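Local atomic coordinates of vascular endothelial cadherin (Gallus gallus, PDB entry 3PPE), a protein that mediates calcium-dependent, homophilic adhesion between endothelial cells and helps couple actin filaments to their junctions. Residues E68-A73 / K89-V94. Sequence-based numbering, arbitrary orientation.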
loop_
_atom_site.group_PDB
_atom_site.type_symbol
_atom_site.label_atom_id
_atom_site.label_comp_id
_atom_site.label_asym_id
_atom_site.label_seq_id
_atom_site.Cartn_x
_atom_site.Cartn_y
_atom_site.Cartn_z
ATOM N N GLU A 68 -13.718 6.854 5.566
ATOM C CA GLU A 68 -12.722 6.321 6.507
ATOM C C GLU A 68 -13.391 5.386 7.526
ATOM O O GLU A 68 -14.611 5.406 7.669
ATOM C CB GLU A 68 -11.928 7.444 7.201
ATOM C CG GLU A 68 -12.756 8.255 8.149
ATOM C CD GLU A 68 -11.963 9.374 8.828
ATOM O OE1 GLU A 68 -11.278 10.153 8.107
ATOM O OE2 GLU A 68 -12.062 9.505 10.069
ATOM N N TYR A 69 -12.570 4.551 8.174
ATOM C CA TYR A 69 -13.013 3.493 9.077
ATOM C C TYR A 69 -12.115 3.532 10.325
ATOM O O TYR A 69 -10.906 3.511 10.201
ATOM C CB TYR A 69 -12.886 2.108 8.428
ATOM C CG TYR A 69 -13.732 1.898 7.173
ATOM C CD1 TYR A 69 -13.298 2.353 5.913
ATOM C CD2 TYR A 69 -14.958 1.253 7.246
ATOM C CE1 TYR A 69 -14.111 2.165 4.742
ATOM C CE2 TYR A 69 -15.736 1.056 6.113
ATOM C CZ TYR A 69 -15.312 1.510 4.869
ATOM O OH TYR A 69 -16.118 1.307 3.747
ATOM N N GLU A 70 -12.746 3.582 11.497
ATOM C CA GLU A 70 -12.093 3.577 12.803
ATOM C C GLU A 70 -11.978 2.139 13.305
ATOM O O GLU A 70 -12.982 1.446 13.480
ATOM C CB GLU A 70 -12.912 4.440 13.801
ATOM C CG GLU A 70 -13.101 5.885 13.291
ATOM C CD GLU A 70 -13.572 6.889 14.340
ATOM O OE1 GLU A 70 -14.409 6.505 15.184
ATOM O OE2 GLU A 70 -13.100 8.079 14.311
ATOM N N LEU A 71 -10.754 1.678 13.498
ATOM C CA LEU A 71 -10.556 0.332 14.001
ATOM C C LEU A 71 -9.630 0.330 15.221
ATOM O O LEU A 71 -9.001 1.342 15.532
ATOM C CB LEU A 71 -9.990 -0.580 12.899
ATOM C CG LEU A 71 -10.906 -1.129 11.784
ATOM C CD1 LEU A 71 -11.220 -0.056 10.714
ATOM C CD2 LEU A 71 -10.159 -2.253 11.118
ATOM N N THR A 72 -9.550 -0.815 15.901
ATOM C CA THR A 72 -8.663 -0.957 17.046
ATOM C C THR A 72 -7.905 -2.251 16.882
ATOM O O THR A 72 -8.491 -3.279 16.556
ATOM C CB THR A 72 -9.429 -0.946 18.391
ATOM O OG1 THR A 72 -10.105 0.303 18.510
ATOM C CG2 THR A 72 -8.472 -1.072 19.578
ATOM N N ALA A 73 -6.592 -2.168 17.075
ATOM C CA ALA A 73 -5.719 -3.307 16.935
ATOM C C ALA A 73 -5.362 -3.904 18.301
ATOM O O ALA A 73 -5.215 -3.184 19.283
ATOM C CB ALA A 73 -4.456 -2.892 16.155
ATOM N N LYS A 89 -5.936 2.257 18.713
ATOM C CA LYS A 89 -6.856 2.827 17.729
ATOM C C LYS A 89 -6.138 3.353 16.480
ATOM O O LYS A 89 -5.097 3.991 16.560
ATOM C CB LYS A 89 -7.642 3.997 18.348
ATOM C CG LYS A 89 -8.629 3.631 19.454
ATOM C CD LYS A 89 -9.467 4.886 19.850
ATOM C CE LYS A 89 -8.916 5.638 21.071
ATOM N NZ LYS A 89 -9.711 5.431 22.370
ATOM N N PHE A 90 -6.755 3.150 15.317
ATOM C CA PHE A 90 -6.205 3.648 14.075
ATOM C C PHE A 90 -7.337 3.897 13.096
ATOM O O PHE A 90 -8.484 3.457 13.308
ATOM C CB PHE A 90 -5.098 2.711 13.511
ATOM C CG PHE A 90 -5.593 1.361 13.004
ATOM C CD1 PHE A 90 -5.873 0.318 13.888
ATOM C CD2 PHE A 90 -5.740 1.143 11.637
ATOM C CE1 PHE A 90 -6.325 -0.929 13.423
ATOM C CE2 PHE A 90 -6.180 -0.077 11.147
ATOM C CZ PHE A 90 -6.495 -1.126 12.035
ATOM N N ILE A 91 -7.026 4.606 12.020
ATOM C CA ILE A 91 -8.036 4.869 10.998
ATOM C C ILE A 91 -7.520 4.350 9.668
ATOM O O ILE A 91 -6.361 4.561 9.317
ATOM C CB ILE A 91 -8.404 6.390 10.944
ATOM C CG1 ILE A 91 -9.188 6.766 12.220
ATOM C CG2 ILE A 91 -9.180 6.733 9.652
ATOM C CD1 ILE A 91 -9.401 8.328 12.505
ATOM N N ILE A 92 -8.381 3.621 8.967
ATOM C CA ILE A 92 -8.141 3.269 7.582
ATOM C C ILE A 92 -8.844 4.366 6.756
ATOM O O ILE A 92 -10.065 4.493 6.806
ATOM C CB ILE A 92 -8.708 1.847 7.226
ATOM C CG1 ILE A 92 -7.944 0.718 7.981
ATOM C CG2 ILE A 92 -8.565 1.639 5.705
ATOM C CD1 ILE A 92 -8.612 -0.670 7.834
ATOM N N LYS A 93 -8.060 5.141 6.014
ATOM C CA LYS A 93 -8.565 6.265 5.180
ATOM C C LYS A 93 -8.744 5.770 3.764
ATOM O O LYS A 93 -7.857 5.108 3.247
ATOM C CB LYS A 93 -7.511 7.376 5.148
ATOM C CG LYS A 93 -7.342 8.096 6.477
ATOM C CD LYS A 93 -8.207 9.360 6.532
ATOM C CE LYS A 93 -8.140 10.036 7.918
ATOM N NZ LYS A 93 -9.121 11.167 7.979
ATOM N N VAL A 94 -9.882 6.078 3.129
ATOM C CA VAL A 94 -10.102 5.687 1.711
ATOM C C VAL A 94 -9.669 6.891 0.875
ATOM O O VAL A 94 -10.264 7.965 0.991
ATOM C CB VAL A 94 -11.589 5.308 1.415
ATOM C CG1 VAL A 94 -11.800 4.804 -0.069
ATOM C CG2 VAL A 94 -12.087 4.211 2.429
#
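Leu71 and Phe90 face each other as a hydrogen-bonded pair in the first cadherin repeat's antiparallel hairpin, strands 68-77 and 82-95. Two 2.9 Å backbone bonds join them, Leu71 N to Phe90 O and Phe90 N to Leu71 O; two more join Tyr69 and Ile92. On the buried face, Phe90 CG sits between its own backbone N and carbonyl carbon (chi1 69°), which brings CG nearer Leu71 CB than Phe90 CB is. Leu71 CB lies over one ring face, a CH-pi contact 4.0 Å from the centroid of the Phe90 ring. The small side chain of Ala73 probably leaves room for the ring, its CB reaching Phe90 CE1 at 3.8 Å. Trp4 of the second subunit meets the Phe90 ring and Trp2 of that subunit packs on Ala73, consistent with the strand-swapped dimer of classical cadherins. An alanine in place of Phe90 would probably leave Leu71 CB, Ala73 CB and the partner's Trp4 without the ring they touch. Further along, CD1 of beta-branched Ile92, a residue suited to a strand, touches Leu71 CD1 at 3.9 Å, and Val94 CG2 meets the edge of the Tyr69 ring at CE1. The other face carries charge: Glu68 and Lys93 run side by side into a salt bridge, OE1 to NZ, its modelled 2.4 Å too short to take literally. Ile91 CG2 packs on Glu68 CB, shielding the aliphatic stem of the acid. Apolar side chains thus pack into the core, Phe90 and Ala73 also meeting the second subunit, while charged ones, with Ile91 and Thr72 among them, lie on the more exposed face.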